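Local coordinates for probable ABC transporter extracellular-binding protein YckB (Bacillus subtilis, PDB 2IEE) that probably serves as the extracellular substrate-binding component of a binding-protein-dependent ABC transport system, at residues Thr113-Lys118 with Leu186-Phe191; Met144-Lys149 with Lys203-Lys208; Lys134-Ala139 with Glu163-Asp168. All coordinates share one frame; numbering follows the deposited sequence.

Interaction 1 of 3, residues Thr113-Lys118 with Leu186-Phe191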
# COMPACT_ATOMS: atom_id res chain seq x y z
N THR A 113 6.69 -9.49 -3.31
CA THR A 113 6.80 -10.94 -3.37
C THR A 113 6.42 -11.38 -4.77
O THR A 113 6.25 -10.55 -5.67
CB THR A 113 5.86 -11.63 -2.35
OG1 THR A 113 4.51 -11.19 -2.54
CG2 THR A 113 6.30 -11.30 -0.92
N ALA A 114 6.29 -12.68 -4.97
CA ALA A 114 5.94 -13.22 -6.27
C ALA A 114 4.91 -14.33 -6.16
O ALA A 114 4.99 -15.19 -5.27
CB ALA A 114 7.19 -13.76 -6.97
N ILE A 115 3.93 -14.31 -7.05
CA ILE A 115 2.93 -15.36 -7.08
C ILE A 115 3.34 -16.25 -8.24
O ILE A 115 3.58 -15.78 -9.35
CB ILE A 115 1.52 -14.80 -7.31
CG1 ILE A 115 0.91 -14.38 -5.97
CG2 ILE A 115 0.64 -15.85 -7.99
CD1 ILE A 115 -0.45 -13.72 -6.10
N VAL A 116 3.45 -17.54 -7.95
CA VAL A 116 3.85 -18.53 -8.95
C VAL A 116 2.88 -19.70 -8.82
O VAL A 116 1.97 -19.66 -7.99
CB VAL A 116 5.29 -19.02 -8.68
CG1 VAL A 116 6.28 -17.86 -8.85
CG2 VAL A 116 5.41 -19.57 -7.26
N ARG A 117 3.06 -20.74 -9.63
CA ARG A 117 2.19 -21.91 -9.54
C ARG A 117 2.41 -22.66 -8.23
O ARG A 117 3.54 -22.74 -7.75
CB ARG A 117 2.43 -22.86 -10.72
CG ARG A 117 1.72 -22.45 -12.00
CD ARG A 117 2.05 -23.40 -13.14
NE ARG A 117 3.40 -23.19 -13.66
CZ ARG A 117 3.77 -22.10 -14.34
NH1 ARG A 117 2.89 -21.13 -14.57
NH2 ARG A 117 5.01 -22.00 -14.80
N LYS A 118 1.34 -23.19 -7.66
CA LYS A 118 1.43 -23.94 -6.41
C LYS A 118 2.11 -25.30 -6.61
O LYS A 118 2.86 -25.75 -5.74
CB LYS A 118 0.04 -24.15 -5.80
CG LYS A 118 0.07 -24.88 -4.45
CD LYS A 118 -1.33 -25.19 -3.93
CE LYS A 118 -2.12 -23.92 -3.65
NZ LYS A 118 -3.52 -24.22 -3.26
N LEU A 186 -4.11 -11.47 -0.42
CA LEU A 186 -5.53 -11.32 -0.65
C LEU A 186 -5.91 -12.08 -1.91
O LEU A 186 -7.01 -12.61 -2.01
CB LEU A 186 -5.90 -9.84 -0.80
CG LEU A 186 -5.78 -9.06 0.52
CD1 LEU A 186 -6.14 -7.60 0.30
CD2 LEU A 186 -6.71 -9.69 1.55
N ALA A 187 -4.98 -12.14 -2.86
CA ALA A 187 -5.21 -12.87 -4.11
C ALA A 187 -5.45 -14.34 -3.79
O ALA A 187 -6.40 -14.95 -4.28
CB ALA A 187 -4.01 -12.72 -5.03
N LEU A 188 -4.57 -14.91 -2.97
CA LEU A 188 -4.67 -16.31 -2.56
C LEU A 188 -5.96 -16.55 -1.78
O LEU A 188 -6.65 -17.54 -2.01
CB LEU A 188 -3.46 -16.69 -1.69
CG LEU A 188 -2.16 -17.15 -2.36
CD1 LEU A 188 -1.83 -16.29 -3.55
CD2 LEU A 188 -1.05 -17.11 -1.34
N ALA A 189 -6.28 -15.65 -0.86
CA ALA A 189 -7.48 -15.78 -0.06
C ALA A 189 -8.73 -15.75 -0.92
O ALA A 189 -9.72 -16.43 -0.62
CB ALA A 189 -7.55 -14.68 0.99
N ALA A 190 -8.69 -14.99 -2.00
CA ALA A 190 -9.84 -14.87 -2.89
C ALA A 190 -10.04 -16.12 -3.75
O ALA A 190 -11.17 -16.54 -4.00
CB ALA A 190 -9.70 -13.64 -3.76
N PHE A 191 -8.94 -16.71 -4.21
CA PHE A 191 -9.02 -17.90 -5.05
C PHE A 191 -8.20 -19.04 -4.45
O PHE A 191 -7.19 -19.46 -5.02
CB PHE A 191 -8.50 -17.59 -6.45
CG PHE A 191 -9.13 -16.37 -7.07
CD1 PHE A 191 -8.64 -15.10 -6.79
CD2 PHE A 191 -10.21 -16.50 -7.93
CE1 PHE A 191 -9.23 -13.97 -7.35
CE2 PHE A 191 -10.81 -15.38 -8.50
CZ PHE A 191 -10.32 -14.11 -8.21
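I115, near the end of strand 108-116, and L188, in the last turns of helix 181-190, mark the closest backbone approach of the two segments, their CA atoms 8.9 Å apart. That spacing keeps the main chains from meeting, and side chains fill the interval. I115 and A187 both set out toward the opposing segment; L188 leaves the helix more nearly along the interface, with CD1 at its end bending in to the strand.

The ethyl branch of I115 does the touching. Its CG1 stands beside the backbone N and anti to the carbonyl carbon (chi1 -86°), and the extended chi2 of 176° carries CD1 out to the helix. There CD1 rests 3.8 Å from A187 CB and 3.9 Å from L188 CD1. The side chains of I115 and L188 run antiparallel past one another, which brings I115 CG1 to 4.1 Å from L188 CD1.

This is a helix laid on a sheet of the two-domain periplasmic binding protein fold: strand 108-116 is an inner strand of the six-stranded mixed sheet, bonded through its backbone to 176-180 and 197-214. L166 of helix 162-171 touches both I115 and A187, and I198 of strand 197-214 touches L188. Burial sums to 88 Å², shared among I115, A187 and L188, whose contacts are all apolar. Past A190 the helix ends, with F191 N still bonded to A187 O at 3.1 Å.

Interaction 2 of 3, residues Met144-Lys149 with Lys203-Lys208; sequences MEVARK and KYMPNK
V146 of helix 142-149 meets two consecutive residues of strand 197-214, Y204 and M205, through its two methyls. CG1 lies over one face of the Y204 ring, 4.1 Å above its plane and displaced toward the rim, while CG2 is 4.1 Å from Y204 CE2. The same CG2 methyl reaches 3.8 Å from CE of M205, a selenomethionine whose chain is bent at chi3 (-48°). Every contact here is apolar.

Neighbours in a regular strand put their side chains on opposite faces, yet Y204 and M205 both point toward the helix. This is consistent with the positive phi of M205 (phi 51°, psi 71°), an irregularity in the long strand of the six-stranded sheet in this periplasmic binding protein fold. From the same helix, Y143 touches Y204 and V142 touches M205.

Further out, N207 ND2 gives a bond to M205 O at 3.2 Å, spanning P206. The Y204 hydroxyl is hydrogen-bonded to T113 O, which probably holds the far end of the ring, and L178 touches both V146 and Y204. On the helix, R148 NH2 forms a salt bridge with E145 OE1 at 2.7 Å.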
# COMPACT_ATOMS: atom_id res chain seq x y z
N MSE A 144 7.32 -4.32 -11.99
CA MSE A 144 7.64 -4.79 -13.35
C MSE A 144 9.09 -4.45 -13.66
O MSE A 144 9.75 -5.14 -14.45
CB MSE A 144 6.71 -4.12 -14.38
CG MSE A 144 6.82 -4.67 -15.80
SE MSE A 144 6.51 -6.59 -15.95
CE MSE A 144 8.31 -7.11 -16.45
N GLU A 145 9.60 -3.40 -13.03
CA GLU A 145 10.98 -2.98 -13.23
C GLU A 145 11.89 -4.06 -12.62
O GLU A 145 12.93 -4.40 -13.18
CB GLU A 145 11.22 -1.64 -12.55
CG GLU A 145 12.36 -0.84 -13.15
CD GLU A 145 12.17 -0.62 -14.63
OE1 GLU A 145 11.06 -0.21 -15.04
OE2 GLU A 145 13.14 -0.85 -15.40
N VAL A 146 11.48 -4.58 -11.47
CA VAL A 146 12.24 -5.62 -10.80
C VAL A 146 12.34 -6.82 -11.74
O VAL A 146 13.42 -7.33 -12.00
CB VAL A 146 11.54 -6.05 -9.50
CG1 VAL A 146 12.21 -7.29 -8.91
CG2 VAL A 146 11.60 -4.90 -8.50
N ALA A 147 11.19 -7.24 -12.27
CA ALA A 147 11.13 -8.37 -13.19
C ALA A 147 12.09 -8.17 -14.36
O ALA A 147 12.82 -9.09 -14.74
CB ALA A 147 9.71 -8.56 -13.70
N ARG A 148 12.09 -6.97 -14.92
CA ARG A 148 12.96 -6.67 -16.05
C ARG A 148 14.44 -6.78 -15.68
O ARG A 148 15.23 -7.35 -16.42
CB ARG A 148 12.65 -5.28 -16.62
CG ARG A 148 11.36 -5.21 -17.43
CD ARG A 148 11.27 -3.92 -18.23
NE ARG A 148 10.79 -2.80 -17.43
CZ ARG A 148 9.50 -2.46 -17.31
NH1 ARG A 148 8.57 -3.16 -17.94
NH2 ARG A 148 9.16 -1.43 -16.55
N LYS A 149 14.80 -6.22 -14.53
CA LYS A 149 16.18 -6.26 -14.06
C LYS A 149 16.71 -7.68 -14.02
O LYS A 149 17.91 -7.91 -14.18
CB LYS A 149 16.27 -5.66 -12.65
CG LYS A 149 17.65 -5.75 -12.01
CD LYS A 149 17.61 -5.21 -10.59
CE LYS A 149 18.98 -5.24 -9.92
NZ LYS A 149 19.50 -6.63 -9.82
N LYS A 203 11.60 -12.36 -1.47
CA LYS A 203 11.16 -11.17 -0.74
C LYS A 203 12.12 -10.06 -1.18
O LYS A 203 13.34 -10.24 -1.13
CB LYS A 203 11.27 -11.39 0.77
CG LYS A 203 10.43 -12.53 1.34
CD LYS A 203 10.72 -12.71 2.83
CE LYS A 203 9.80 -13.76 3.49
NZ LYS A 203 9.94 -15.11 2.88
N TYR A 204 11.59 -8.92 -1.61
CA TYR A 204 12.44 -7.84 -2.07
C TYR A 204 11.85 -6.46 -1.83
O TYR A 204 10.64 -6.29 -1.68
CB TYR A 204 12.72 -7.99 -3.57
CG TYR A 204 11.44 -8.09 -4.38
CD1 TYR A 204 10.76 -9.29 -4.48
CD2 TYR A 204 10.87 -6.96 -4.95
CE1 TYR A 204 9.54 -9.38 -5.11
CE2 TYR A 204 9.63 -7.03 -5.59
CZ TYR A 204 8.97 -8.24 -5.66
OH TYR A 204 7.73 -8.33 -6.23
N MSE A 205 12.74 -5.47 -1.79
CA MSE A 205 12.37 -4.07 -1.63
C MSE A 205 11.45 -3.74 -0.46
O MSE A 205 10.28 -3.39 -0.66
CB MSE A 205 11.72 -3.57 -2.91
CG MSE A 205 11.47 -2.07 -2.92
SE MSE A 205 10.05 -1.61 -4.13
CE MSE A 205 10.66 -2.63 -5.66
N PRO A 206 11.96 -3.82 0.78
CA PRO A 206 11.11 -3.50 1.93
C PRO A 206 10.61 -2.05 1.81
O PRO A 206 11.25 -1.22 1.18
CB PRO A 206 12.06 -3.69 3.11
CG PRO A 206 13.39 -3.30 2.53
CD PRO A 206 13.36 -3.98 1.18
N ASN A 207 9.46 -1.77 2.41
CA ASN A 207 8.88 -0.43 2.35
C ASN A 207 7.90 -0.19 3.48
O ASN A 207 7.40 -1.14 4.10
CB ASN A 207 8.18 -0.23 0.99
CG ASN A 207 7.08 -1.28 0.73
OD1 ASN A 207 5.99 -1.23 1.31
ND2 ASN A 207 7.38 -2.22 -0.15
N LYS A 208 7.64 1.08 3.77
CA LYS A 208 6.70 1.47 4.82
C LYS A 208 5.99 2.74 4.39
O LYS A 208 6.56 3.58 3.68
CB LYS A 208 7.43 1.68 6.15
CG LYS A 208 8.55 2.71 6.14
CD LYS A 208 9.32 2.65 7.46
CE LYS A 208 10.57 3.52 7.46
NZ LYS A 208 11.32 3.39 8.75

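Interaction 3 of 3, residues Lys134-Ala139 with Glu163-Asp168; sequences KAAGAA and EQYLKD
Y165, G137 and A136 account for nearly all of the 108 Å² buried here, with Y165 of helix 162-171 supplying more than half. Its ring leans against the main chain where strand 134-136 gives way to a loop, and the nearest CA atoms, those of A136 and Y165, are 7.0 Å apart.

One side of the ring does the touching. CE1 lies 3.7 Å from G137 N, and 4.0 Å separates it from G137 CA, which sits over a face of the ring. The neighbouring CD1 is 4.0 Å from A136 CB, a methyl that points at the helix. Y165 CG is anti to its own carbonyl carbon (chi1 -76°), directing the ring from the helix onto the chain. An edge-to-face stack with Y157, which also touches A136, helps hold the ring.

G137 has phi 129° and psi -174°, a conformation in which a side chain would collide with the carbonyl O of A136. The backbone angles alone therefore favour glycine, quite apart from the tyrosine, since a CB would point away from the helix.

Strand 134-136, helix 142-149 and the parallel strand 153-154 form a beta-alpha-beta unit, and this contact covers the exit of its first strand. A serine in place of Y165 would probably uncover the G137 main chain and the A136 methyl and leave Y157 without its ring partner.

With aromatic carbons set against a peptide nitrogen, a CA and a methyl, and with no hydrogen bond between the segments, the contact depends on close van der Waals fit rather than on polar pairing.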
# COMPACT_ATOMS: atom_id res chain seq x y z
N LYS A 134 7.80 -15.64 -17.93
CA LYS A 134 6.75 -14.73 -18.37
C LYS A 134 6.16 -14.03 -17.15
O LYS A 134 5.46 -14.65 -16.35
CB LYS A 134 5.68 -15.50 -19.14
CG LYS A 134 6.19 -16.07 -20.48
CD LYS A 134 5.17 -16.93 -21.21
CE LYS A 134 4.93 -18.24 -20.48
NZ LYS A 134 4.05 -19.16 -21.24
N ALA A 135 6.47 -12.74 -17.02
CA ALA A 135 5.99 -11.93 -15.91
C ALA A 135 4.82 -11.04 -16.31
O ALA A 135 4.85 -10.36 -17.34
CB ALA A 135 7.14 -11.09 -15.35
N ALA A 136 3.78 -11.04 -15.48
CA ALA A 136 2.59 -10.25 -15.76
C ALA A 136 2.24 -9.31 -14.62
O ALA A 136 2.77 -9.43 -13.51
CB ALA A 136 1.41 -11.18 -16.06
N GLY A 137 1.33 -8.37 -14.91
CA GLY A 137 0.91 -7.39 -13.93
C GLY A 137 1.01 -5.99 -14.52
O GLY A 137 1.31 -5.84 -15.70
N ALA A 138 0.78 -4.96 -13.70
CA ALA A 138 0.86 -3.57 -14.15
C ALA A 138 2.17 -3.29 -14.88
O ALA A 138 3.24 -3.68 -14.43
CB ALA A 138 0.70 -2.62 -12.97
N ALA A 139 2.06 -2.58 -16.00
CA ALA A 139 3.21 -2.26 -16.85
C ALA A 139 4.27 -1.30 -16.31
O ALA A 139 5.46 -1.59 -16.41
CB ALA A 139 2.70 -1.76 -18.20
N GLU A 163 -8.41 -11.71 -11.62
CA GLU A 163 -8.72 -13.12 -11.74
C GLU A 163 -8.07 -13.71 -12.98
O GLU A 163 -7.58 -14.84 -12.97
CB GLU A 163 -10.24 -13.32 -11.79
CG GLU A 163 -10.69 -14.71 -12.22
CD GLU A 163 -12.18 -14.93 -11.97
OE1 GLU A 163 -12.95 -13.96 -12.11
OE2 GLU A 163 -12.56 -16.07 -11.64
N GLN A 164 -8.05 -12.92 -14.06
CA GLN A 164 -7.46 -13.37 -15.31
C GLN A 164 -5.96 -13.57 -15.15
O GLN A 164 -5.41 -14.60 -15.56
CB GLN A 164 -7.74 -12.34 -16.41
CG GLN A 164 -7.33 -12.82 -17.79
CD GLN A 164 -7.98 -14.14 -18.15
OE1 GLN A 164 -9.20 -14.24 -18.23
NE2 GLN A 164 -7.15 -15.17 -18.36
N TYR A 165 -5.29 -12.59 -14.56
CA TYR A 165 -3.85 -12.68 -14.34
C TYR A 165 -3.50 -13.94 -13.56
O TYR A 165 -2.60 -14.68 -13.93
CB TYR A 165 -3.35 -11.46 -13.56
CG TYR A 165 -3.24 -10.18 -14.35
CD1 TYR A 165 -2.33 -10.06 -15.39
CD2 TYR A 165 -4.00 -9.06 -14.01
CE1 TYR A 165 -2.18 -8.86 -16.08
CE2 TYR A 165 -3.86 -7.86 -14.69
CZ TYR A 165 -2.94 -7.76 -15.72
OH TYR A 165 -2.77 -6.56 -16.37
N LEU A 166 -4.23 -14.18 -12.48
CA LEU A 166 -3.98 -15.33 -11.63
C LEU A 166 -4.22 -16.67 -12.33
O LEU A 166 -3.42 -17.60 -12.17
CB LEU A 166 -4.85 -15.23 -10.37
CG LEU A 166 -4.60 -13.97 -9.52
CD1 LEU A 166 -5.71 -13.83 -8.48
CD2 LEU A 166 -3.23 -14.05 -8.84
N LYS A 167 -5.29 -16.78 -13.11
CA LYS A 167 -5.58 -18.03 -13.80
C LYS A 167 -4.55 -18.37 -14.87
O LYS A 167 -4.27 -19.54 -15.11
CB LYS A 167 -6.97 -17.98 -14.45
CG LYS A 167 -8.10 -17.93 -13.44
CD LYS A 167 -9.44 -18.21 -14.09
CE LYS A 167 -10.58 -18.03 -13.09
NZ LYS A 167 -10.39 -18.86 -11.86
N ASP A 168 -3.98 -17.35 -15.50
CA ASP A 168 -2.97 -17.57 -16.52
C ASP A 168 -1.70 -18.13 -15.89
O ASP A 168 -0.94 -18.85 -16.54
CB ASP A 168 -2.66 -16.27 -17.28
CG ASP A 168 -3.85 -15.79 -18.10
OD1 ASP A 168 -4.61 -16.64 -18.61
OD2 ASP A 168 -4.01 -14.56 -18.25

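How the interactions relate
All three contacts reach the six-stranded mixed sheet, from two sides. Interactions 1 and 3, with centres about 11 Å apart, share a layer: L166 CD1 packs 3.6 Å from F191 CD1. Interaction 2 uses the other layer, where A147 CB is 4.0 Å from A135 CB; A135 turns to the face opposite that used by its neighbour A136. The centre of interaction 2 is about 17 Å from that of interaction 1 and about 16 Å from that of interaction 3. Strand 108-116 links interactions 1 and 2 through the probable hydrogen bond between T113 O and Y204 OH. In sequence, interaction 3 nests inside the loop closed by interaction 1.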